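Local coordinates for protein 401aa long hypothetical glucose-1-phosphate thymidylyltransferase (Sulfolobus tokodaii, PDB 2GGO) that probably makes UDP-N-acetylglucosamine and UDP-N-acetylgalactosamine as a bifunctional enzyme, joining a sugar-phosphate nucleotidyltransferase section to a hexapeptide-repeat acetyltransferase section, at residues 161-164 with 165-169; 287-290 with 291-295; 315-318 with 319-323. All coordinates share one frame; numbering follows the deposited sequence.

Contact 1. Residues 161-164 with 165-169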
ATOM      1  N   TYR A 161      -7.415 -15.950  -5.218  1.00 41.89           N
ATOM      2  CA  TYR A 161      -7.617 -17.355  -5.531  1.00 42.71           C
ATOM      3  C   TYR A 161      -8.818 -17.918  -4.813  1.00 42.81           C
ATOM      4  O   TYR A 161      -9.094 -17.541  -3.687  1.00 42.28           O
ATOM      5  CB  TYR A 161      -6.413 -18.166  -5.056  1.00 43.83           C
ATOM      6  CG  TYR A 161      -5.095 -17.739  -5.628  1.00 44.83           C
ATOM      7  CD1 TYR A 161      -3.928 -17.894  -4.895  1.00 47.13           C
ATOM      8  CD2 TYR A 161      -5.004 -17.169  -6.902  1.00 46.57           C
ATOM      9  CE1 TYR A 161      -2.681 -17.510  -5.423  1.00 48.72           C
ATOM     10  CE2 TYR A 161      -3.768 -16.768  -7.443  1.00 48.25           C
ATOM     11  CZ  TYR A 161      -2.604 -16.961  -6.706  1.00 48.33           C
ATOM     12  OH  TYR A 161      -1.365 -16.585  -7.226  1.00 48.59           O
ATOM     13  N   LYS A 162      -9.507 -18.847  -5.457  1.00 43.14           N
ATOM     14  CA  LYS A 162     -10.492 -19.699  -4.783  1.00 44.02           C
ATOM     15  C   LYS A 162     -10.048 -21.137  -5.085  1.00 45.61           C
ATOM     16  O   LYS A 162     -10.208 -21.639  -6.211  1.00 45.01           O
ATOM     17  CB  LYS A 162     -11.907 -19.432  -5.320  1.00 43.14           C
ATOM     18  CG  LYS A 162     -13.059 -19.789  -4.425  1.00 40.82           C
ATOM     19  CD  LYS A 162     -13.284 -21.291  -4.279  1.00 41.70           C
ATOM     20  CE  LYS A 162     -13.723 -21.949  -5.589  1.00 41.41           C
ATOM     21  NZ  LYS A 162     -14.051 -23.421  -5.513  1.00 39.52           N
ATOM     22  N   LEU A 163      -9.465 -21.776  -4.076  1.00 47.85           N
ATOM     23  CA  LEU A 163      -8.781 -23.043  -4.263  1.00 49.84           C
ATOM     24  C   LEU A 163      -9.404 -24.089  -3.368  1.00 52.13           C
ATOM     25  O   LEU A 163      -9.803 -23.797  -2.226  1.00 51.66           O
ATOM     26  CB  LEU A 163      -7.274 -22.922  -3.969  1.00 49.47           C
ATOM     27  CG  LEU A 163      -6.432 -21.889  -4.741  1.00 47.98           C
ATOM     28  CD1 LEU A 163      -5.059 -21.803  -4.158  1.00 46.43           C
ATOM     29  CD2 LEU A 163      -6.355 -22.165  -6.231  1.00 47.93           C
ATOM     30  N   ASN A 164      -9.516 -25.295  -3.922  1.00 54.88           N
ATOM     31  CA  ASN A 164      -9.978 -26.460  -3.166  1.00 58.00           C
ATOM     32  C   ASN A 164      -8.806 -27.239  -2.551  1.00 60.00           C
ATOM     33  O   ASN A 164      -7.659 -27.089  -2.984  1.00 60.29           O
ATOM     34  CB  ASN A 164     -10.844 -27.343  -4.050  1.00 57.80           C
ATOM     35  CG  ASN A 164     -11.791 -26.540  -4.904  1.00 57.74           C
ATOM     36  OD1 ASN A 164     -12.559 -25.721  -4.404  1.00 56.17           O
ATOM     37  ND2 ASN A 164     -11.733 -26.762  -6.204  1.00 58.02           N
ATOM     38  N   SER A 165      -9.092 -28.050  -1.537  1.00 62.58           N
ATOM     39  CA  SER A 165      -8.061 -28.787  -0.813  1.00 65.32           C
ATOM     40  C   SER A 165      -7.080 -29.611  -1.693  1.00 67.55           C
ATOM     41  O   SER A 165      -6.051 -30.076  -1.200  1.00 68.30           O
ATOM     42  CB  SER A 165      -8.715 -29.660   0.263  1.00 65.20           C
ATOM     43  OG  SER A 165      -9.941 -30.202  -0.207  1.00 65.01           O
ATOM     44  N   ASP A 166      -7.382 -29.775  -2.984  1.00 70.00           N
ATOM     45  CA  ASP A 166      -6.447 -30.384  -3.950  1.00 72.33           C
ATOM     46  C   ASP A 166      -5.157 -29.607  -4.085  1.00 73.97           C
ATOM     47  O   ASP A 166      -4.183 -30.126  -4.621  1.00 74.19           O
ATOM     48  CB  ASP A 166      -7.036 -30.433  -5.355  1.00 72.39           C
ATOM     49  CG  ASP A 166      -8.466 -30.855  -5.365  1.00 73.51           C
ATOM     50  OD1 ASP A 166      -8.838 -31.646  -4.467  1.00 74.30           O
ATOM     51  OD2 ASP A 166      -9.207 -30.387  -6.267  1.00 74.80           O
ATOM     52  N   ILE A 167      -5.158 -28.352  -3.651  1.00 75.92           N
ATOM     53  CA  ILE A 167      -3.962 -27.550  -3.755  1.00 77.93           C
ATOM     54  C   ILE A 167      -2.797 -28.149  -2.946  1.00 80.03           C
ATOM     55  O   ILE A 167      -1.642 -28.091  -3.391  1.00 80.19           O
ATOM     56  CB  ILE A 167      -4.204 -26.055  -3.397  1.00 77.67           C
ATOM     57  CG1 ILE A 167      -3.108 -25.173  -4.025  1.00 77.47           C
ATOM     58  CG2 ILE A 167      -4.297 -25.838  -1.874  1.00 76.60           C
ATOM     59  CD1 ILE A 167      -2.851 -25.421  -5.524  1.00 75.86           C
ATOM     60  N   PHE A 168      -3.106 -28.746  -1.788  1.00 82.30           N
ATOM     61  CA  PHE A 168      -2.074 -29.270  -0.882  1.00 84.56           C
ATOM     62  C   PHE A 168      -1.236 -30.374  -1.525  1.00 85.73           C
ATOM     63  O   PHE A 168      -0.017 -30.420  -1.364  1.00 85.63           O
ATOM     64  CB  PHE A 168      -2.696 -29.738   0.430  1.00 84.85           C
ATOM     65  CG  PHE A 168      -3.472 -28.667   1.143  1.00 86.31           C
ATOM     66  CD1 PHE A 168      -2.811 -27.610   1.774  1.00 87.23           C
ATOM     67  CD2 PHE A 168      -4.871 -28.707   1.181  1.00 87.44           C
ATOM     68  CE1 PHE A 168      -3.535 -26.610   2.437  1.00 87.81           C
ATOM     69  CE2 PHE A 168      -5.605 -27.711   1.839  1.00 87.58           C
ATOM     70  CZ  PHE A 168      -4.934 -26.666   2.473  1.00 86.88           C
ATOM     71  N   THR A 169      -1.904 -31.238  -2.279  1.00 87.52           N
ATOM     72  CA  THR A 169      -1.246 -32.277  -3.049  1.00 89.54           C
ATOM     73  C   THR A 169      -0.067 -31.743  -3.881  1.00 91.10           C
ATOM     74  O   THR A 169       1.068 -32.208  -3.719  1.00 91.31           O
ATOM     75  CB  THR A 169      -2.264 -33.000  -3.944  1.00 89.32           C
ATOM     76  OG1 THR A 169      -3.293 -33.554  -3.119  1.00 89.00           O
ATOM     77  CG2 THR A 169      -1.602 -34.120  -4.739  1.00 89.99           C
TER
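The carbonyl oxygen O of Asn-164 accepts the backbone N of Ile-167 at 2.9 Å. The bond is nearly straight, with an angle of 164° at the hydrogen. It ties the last residue of strand 155-164 to the first turn of helix 166-173. The side chain of Ile-167 lies close to the same oxygen, with CB 3.6 Å from Asn-164 O.

On the apolar side, Leu-163 CD1 meets Ile-167 CG1 at 3.9 Å. Ile-167 holds CG1 anti to its own backbone N (chi1 -158°), which directs that branch back at the strand. Its other branch, CG2, sits over the centre of the Phe-168 ring, while Ser-165 CB lies at the ring edge. Ile-188 of helix 184-194 also packs on Ile-167, so the start of helix 166-173 is set against a second helix.

The polar side faces the other way. Lys-162 NZ reaches Asn-164 OD1 at 3.0 Å, in the plane of the amide and on a lone pair. The same NZ forms a salt bridge with Glu-92 and hydrogen bonds with the carbonyl oxygens of Leu-114 and Glu-116. Asn-164 ND2 has a weak bond to Lys-115 O, and the backbone N of Asn-164 is bound by Asn-117 OD1.

This is a strand-to-helix turn in the nucleotidyltransferase domain, of GT-A type. With one carboxylate and three neutral oxygens around it, the ammonium of Lys-162 is probably kept charged. It would then polarise the amide of Asn-164 and help fix its rotation.

Contact 2. Residues 287-290 with 291-295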
ATOM      1  N   ASN A 287      -3.497  15.699  11.974  1.00 28.19           N
ATOM      2  CA  ASN A 287      -2.288  16.235  11.401  1.00 26.26           C
ATOM      3  C   ASN A 287      -2.263  17.695  11.685  1.00 25.38           C
ATOM      4  O   ASN A 287      -3.304  18.287  11.836  1.00 26.25           O
ATOM      5  CB  ASN A 287      -2.254  15.994   9.904  1.00 25.91           C
ATOM      6  CG  ASN A 287      -2.151  14.553   9.562  1.00 22.04           C
ATOM      7  OD1 ASN A 287      -1.115  13.927   9.689  1.00 21.60           O
ATOM      8  ND2 ASN A 287      -3.237  13.992   9.117  1.00 16.80           N
ATOM      9  N   LYS A 288      -1.076  18.246  11.879  1.00 23.55           N
ATOM     10  CA  LYS A 288      -0.937  19.686  11.961  1.00 22.23           C
ATOM     11  C   LYS A 288      -0.182  20.188  10.742  1.00 20.62           C
ATOM     12  O   LYS A 288       0.910  19.661  10.418  1.00 19.06           O
ATOM     13  CB  LYS A 288      -0.320  20.161  13.283  1.00 23.81           C
ATOM     14  CG  LYS A 288      -0.199  21.756  13.361  1.00 24.53           C
ATOM     15  CD  LYS A 288      -0.659  22.322  14.702  1.00 28.16           C
ATOM     16  CE  LYS A 288      -0.894  23.828  14.726  1.00 27.66           C
ATOM     17  NZ  LYS A 288       0.208  24.398  14.000  1.00 31.60           N
ATOM     18  N   ILE A 289      -0.829  21.120  10.044  1.00 18.96           N
ATOM     19  CA  ILE A 289      -0.324  21.840   8.864  1.00 19.79           C
ATOM     20  C   ILE A 289      -0.489  23.313   9.226  1.00 20.07           C
ATOM     21  O   ILE A 289      -1.643  23.808   9.276  1.00 23.06           O
ATOM     22  CB  ILE A 289      -1.109  21.483   7.568  1.00 20.39           C
ATOM     23  CG1 ILE A 289      -1.111  19.986   7.281  1.00 19.88           C
ATOM     24  CG2 ILE A 289      -0.557  22.234   6.368  1.00 20.12           C
ATOM     25  CD1 ILE A 289       0.203  19.327   6.955  1.00 21.08           C
ATOM     26  N   GLY A 290       0.645  24.000   9.443  1.00 21.33           N
ATOM     27  CA  GLY A 290       0.769  25.400   9.989  1.00 18.70           C
ATOM     28  C   GLY A 290       0.899  26.511   9.000  1.00 18.95           C
ATOM     29  O   GLY A 290       0.672  26.310   7.818  1.00 21.18           O
ATOM     30  N   ALA A 291       1.302  27.686   9.459  1.00 18.12           N
ATOM     31  CA  ALA A 291       1.330  28.877   8.624  1.00 15.52           C
ATOM     32  C   ALA A 291       2.491  28.791   7.690  1.00 17.08           C
ATOM     33  O   ALA A 291       3.607  28.424   8.127  1.00 16.78           O
ATOM     34  CB  ALA A 291       1.426  30.117   9.472  1.00 15.34           C
ATOM     35  N   SER A 292       2.262  29.224   6.449  1.00 17.94           N
ATOM     36  CA  SER A 292       3.229  29.099   5.376  1.00 17.11           C
ATOM     37  C   SER A 292       3.700  27.718   5.098  1.00 17.73           C
ATOM     38  O   SER A 292       4.898  27.553   4.764  1.00 16.82           O
ATOM     39  CB  SER A 292       4.460  29.982   5.599  1.00 15.54           C
ATOM     40  OG  SER A 292       4.160  31.348   5.831  1.00 13.52           O
ATOM     41  N   VAL A 293       2.803  26.732   5.225  1.00 17.04           N
ATOM     42  CA  VAL A 293       3.094  25.358   4.857  1.00 17.54           C
ATOM     43  C   VAL A 293       2.271  24.998   3.637  1.00 18.81           C
ATOM     44  O   VAL A 293       1.038  25.236   3.586  1.00 17.05           O
ATOM     45  CB  VAL A 293       2.834  24.375   6.040  1.00 17.24           C
ATOM     46  CG1 VAL A 293       2.986  22.928   5.590  1.00 12.16           C
ATOM     47  CG2 VAL A 293       3.735  24.698   7.188  1.00 15.99           C
ATOM     48  N   GLU A 294       2.922  24.414   2.624  1.00 16.50           N
ATOM     49  CA  GLU A 294       2.179  24.052   1.414  1.00 18.63           C
ATOM     50  C   GLU A 294       2.408  22.526   1.224  1.00 18.29           C
ATOM     51  O   GLU A 294       3.519  22.011   1.421  1.00 16.56           O
ATOM     52  CB  GLU A 294       2.643  24.920   0.214  1.00 17.16           C
ATOM     53  CG  GLU A 294       1.959  24.628  -1.217  1.00 14.84           C
ATOM     54  CD  GLU A 294       2.625  25.316  -2.390  1.00 20.87           C
ATOM     55  OE1 GLU A 294       3.226  26.398  -2.281  1.00 18.84           O
ATOM     56  OE2 GLU A 294       2.572  24.753  -3.493  1.00 19.74           O
ATOM     57  N   VAL A 295       1.343  21.810   0.862  1.00 19.39           N
ATOM     58  CA  VAL A 295       1.389  20.377   0.604  1.00 20.04           C
ATOM     59  C   VAL A 295       0.694  20.092  -0.710  1.00 21.47           C
ATOM     60  O   VAL A 295      -0.296  20.744  -1.039  1.00 19.23           O
ATOM     61  CB  VAL A 295       0.672  19.578   1.751  1.00 20.79           C
ATOM     62  CG1 VAL A 295       0.646  18.074   1.450  1.00 20.89           C
ATOM     63  CG2 VAL A 295       1.312  19.845   3.078  1.00 21.48           C
TER
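Ala-291 follows Gly-290 into a type II beta turn that ends at Val-293. The turn is a corner of the parallel beta-helix built by the hexapeptide repeats, which is left-handed in this family. It joins strand 288-291 to strand 294-296, and these strands belong to two different sheets of the helix wall. Ala-291 has its CB directed away from the preceding strand. Ser-292 comes next, with positive phi (56°), as expected for the third residue of a type II turn. Its CB too is directed away from strand 288-291.

Val-293 closes the turn. Its backbone N makes a weak bond to Gly-290 O, 3.4 Å long and bent to 133° at the hydrogen. Gly-290 O has a further partner in Ser-275 OG, from the neighbouring coil. The valine side chain turns inward. CG1, anti to the backbone N (chi1 173°), packs on Ile-289 CG2 at 3.7 Å. Ile-289 and Val-293 cross at about a right angle. Val-293 CG2, beside the backbone N, lies 3.5 Å from Gly-290 O.

Glu-294 points away from strand 288-291 and pairs with Arg-278 in a salt bridge. Val-295 turns inward again, six residues after Ile-289, in step with the hexapeptide repeat. Ile-289 therefore serves both valines and is itself stacked against Ile-271 and Ile-306 of the coils on its two flanks. Its two ends divide the work: CG2 meets Val-293, while CD1 reaches Val-295 CG2 at 4.1 Å.

Contact 3. Residues 315-318 with 319-323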
ATOM      1  N   SER A 315       5.070  13.340  -1.779  1.00 16.77           N
ATOM      2  CA  SER A 315       5.754  12.540  -0.775  1.00 13.85           C
ATOM      3  C   SER A 315       4.863  11.646   0.044  1.00 16.49           C
ATOM      4  O   SER A 315       3.641  11.799   0.021  1.00 17.78           O
ATOM      5  CB  SER A 315       6.479  13.481   0.162  1.00 12.69           C
ATOM      6  OG  SER A 315       7.165  14.494  -0.646  1.00  6.67           O
ATOM      7  N   VAL A 316       5.486  10.718   0.751  1.00 18.46           N
ATOM      8  CA  VAL A 316       4.730   9.884   1.709  1.00 19.29           C
ATOM      9  C   VAL A 316       5.361  10.042   3.064  1.00 19.17           C
ATOM     10  O   VAL A 316       6.538   9.708   3.236  1.00 16.30           O
ATOM     11  CB  VAL A 316       4.758   8.387   1.398  1.00 20.83           C
ATOM     12  CG1 VAL A 316       4.002   7.635   2.527  1.00 21.68           C
ATOM     13  CG2 VAL A 316       4.045   8.083   0.064  1.00 18.71           C
ATOM     14  N   ILE A 317       4.607  10.543   4.030  1.00 17.29           N
ATOM     15  CA  ILE A 317       5.225  10.780   5.339  1.00 16.60           C
ATOM     16  C   ILE A 317       4.506   9.966   6.404  1.00 15.97           C
ATOM     17  O   ILE A 317       3.302  10.032   6.527  1.00 17.78           O
ATOM     18  CB  ILE A 317       5.160  12.265   5.697  1.00 16.27           C
ATOM     19  CG1 ILE A 317       6.024  13.109   4.784  1.00 14.18           C
ATOM     20  CG2 ILE A 317       5.579  12.575   7.112  1.00 13.37           C
ATOM     21  CD1 ILE A 317       5.634  14.599   5.072  1.00 16.31           C
ATOM     22  N   ALA A 318       5.254   9.202   7.185  1.00 14.51           N
ATOM     23  CA  ALA A 318       4.620   8.190   7.979  1.00 15.66           C
ATOM     24  C   ALA A 318       4.080   8.783   9.274  1.00 16.31           C
ATOM     25  O   ALA A 318       3.760  10.009   9.275  1.00 18.92           O
ATOM     26  CB  ALA A 318       5.517   7.017   8.165  1.00 12.65           C
ATOM     27  N   GLU A 319       3.898   8.001  10.336  1.00 16.94           N
ATOM     28  CA  GLU A 319       3.207   8.515  11.521  1.00 17.57           C
ATOM     29  C   GLU A 319       4.108   9.180  12.511  1.00 18.55           C
ATOM     30  O   GLU A 319       5.267   8.854  12.607  1.00 19.44           O
ATOM     31  CB  GLU A 319       2.396   7.386  12.239  1.00 18.77           C
ATOM     32  CG  GLU A 319       3.237   6.247  13.009  1.00 17.87           C
ATOM     33  CD  GLU A 319       3.930   5.260  12.108  1.00 22.25           C
ATOM     34  OE1 GLU A 319       3.735   5.339  10.905  1.00 23.53           O
ATOM     35  OE2 GLU A 319       4.697   4.385  12.582  1.00 23.40           O
ATOM     36  N   ASP A 320       3.558  10.119  13.247  1.00 20.60           N
ATOM     37  CA  ASP A 320       4.251  10.897  14.281  1.00 21.47           C
ATOM     38  C   ASP A 320       5.579  11.508  13.832  1.00 20.01           C
ATOM     39  O   ASP A 320       6.564  11.456  14.547  1.00 16.17           O
ATOM     40  CB  ASP A 320       4.338  10.087  15.577  1.00 23.93           C
ATOM     41  CG  ASP A 320       2.942   9.637  16.095  1.00 33.17           C
ATOM     42  OD1 ASP A 320       1.997  10.493  16.125  1.00 41.35           O
ATOM     43  OD2 ASP A 320       2.761   8.429  16.492  1.00 39.84           O
ATOM     44  N   VAL A 321       5.595  12.101  12.630  1.00 17.44           N
ATOM     45  CA  VAL A 321       6.756  12.803  12.113  1.00 15.14           C
ATOM     46  C   VAL A 321       6.595  14.242  12.500  1.00 17.23           C
ATOM     47  O   VAL A 321       5.455  14.708  12.628  1.00 15.65           O
ATOM     48  CB  VAL A 321       6.920  12.618  10.583  1.00 12.77           C
ATOM     49  CG1 VAL A 321       8.277  13.396  10.007  1.00  6.03           C
ATOM     50  CG2 VAL A 321       7.148  11.102  10.292  1.00 11.92           C
ATOM     51  N   ASN A 322       7.694  14.928  12.812  1.00 17.51           N
ATOM     52  CA  ASN A 322       7.612  16.387  13.016  1.00 18.58           C
ATOM     53  C   ASN A 322       8.567  17.053  12.100  1.00 16.96           C
ATOM     54  O   ASN A 322       9.660  16.701  12.149  1.00 15.63           O
ATOM     55  CB  ASN A 322       7.963  16.833  14.475  1.00 20.28           C
ATOM     56  CG  ASN A 322       7.017  16.187  15.532  1.00 27.18           C
ATOM     57  OD1 ASN A 322       5.849  16.537  15.656  1.00 30.99           O
ATOM     58  ND2 ASN A 322       7.525  15.171  16.235  1.00 33.70           N
ATOM     59  N   PHE A 323       8.128  18.070  11.355  1.00 15.94           N
ATOM     60  CA  PHE A 323       9.060  18.852  10.570  1.00 13.71           C
ATOM     61  C   PHE A 323       9.533  19.998  11.322  1.00 13.50           C
ATOM     62  O   PHE A 323       8.732  20.850  11.689  1.00 16.22           O
ATOM     63  CB  PHE A 323       8.495  19.333   9.174  1.00  6.54           C
ATOM     64  CG  PHE A 323       8.734  18.290   8.115  1.00  9.40           C
ATOM     65  CD1 PHE A 323       9.135  17.025   8.520  1.00 15.05           C
ATOM     66  CD2 PHE A 323       8.609  18.540   6.767  1.00 12.75           C
ATOM     67  CE1 PHE A 323       9.415  16.016   7.548  1.00 17.37           C
ATOM     68  CE2 PHE A 323       8.848  17.567   5.818  1.00 13.73           C
ATOM     69  CZ  PHE A 323       9.220  16.295   6.228  1.00 14.46           C
TER
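Ile-317 packs against Val-321 and Phe-323 in a local, mainly apolar contact. It fills the inside of a corner of the beta-helix, where strand 316-317 gives way to the weakly bonded strand 322-323. Ile-317 CG2 touches Val-321 CB at 3.7 Å, and the two side chains cross at about a right angle. Its other branch ends in CD1, 4.1 Å from Phe-323 CZ and oblique to the ring. The ring and the isoleucine approach from opposite directions.

The turn itself is open. Ala-318 O and Val-321 N are not bonded to each other; Ser-304 OG of the preceding coil bonds to both and bridges them. Asp-320 takes positive phi and psi at the bend. Glu-319 N is buried without a partner.

Outside the bend, the Glu-319 chain folds back (chi2 -73°), with OE1 lying 3.7 Å from Ala-318 CB. Its carboxylate is held by Arg-21 through OE1 and by Thr-20 through OE2, so it links the corner to the nucleotidyltransferase section. An apolar core inside a corner, with polar side chains turned outward, is typical of the left-handed parallel beta-helix of hexapeptide transferases.

The contacts fall into the two halves of the enzyme. Contact 1 lies in the nucleotidyltransferase section, with its centre 51 Å from that of contact 2 and 42 Å from that of contact 3. It is the one near a substrate site: the Leu-163 side chain is about 8 Å from that of Tyr-97, which probably binds N-acetylglucosamine 1-phosphate. Tyr-161 OH is hydrogen-bonded to ND2 of Asn-157, probably of that site. Contacts 2 and 3 are corners of one beta-helix, away from the annotated sites. Their centres are 12 Å apart and their nearest atoms about 6 Å. Ile-306 lies between them, touched by Ile-289 and Val-293 on one side and by Phe-323 on the other.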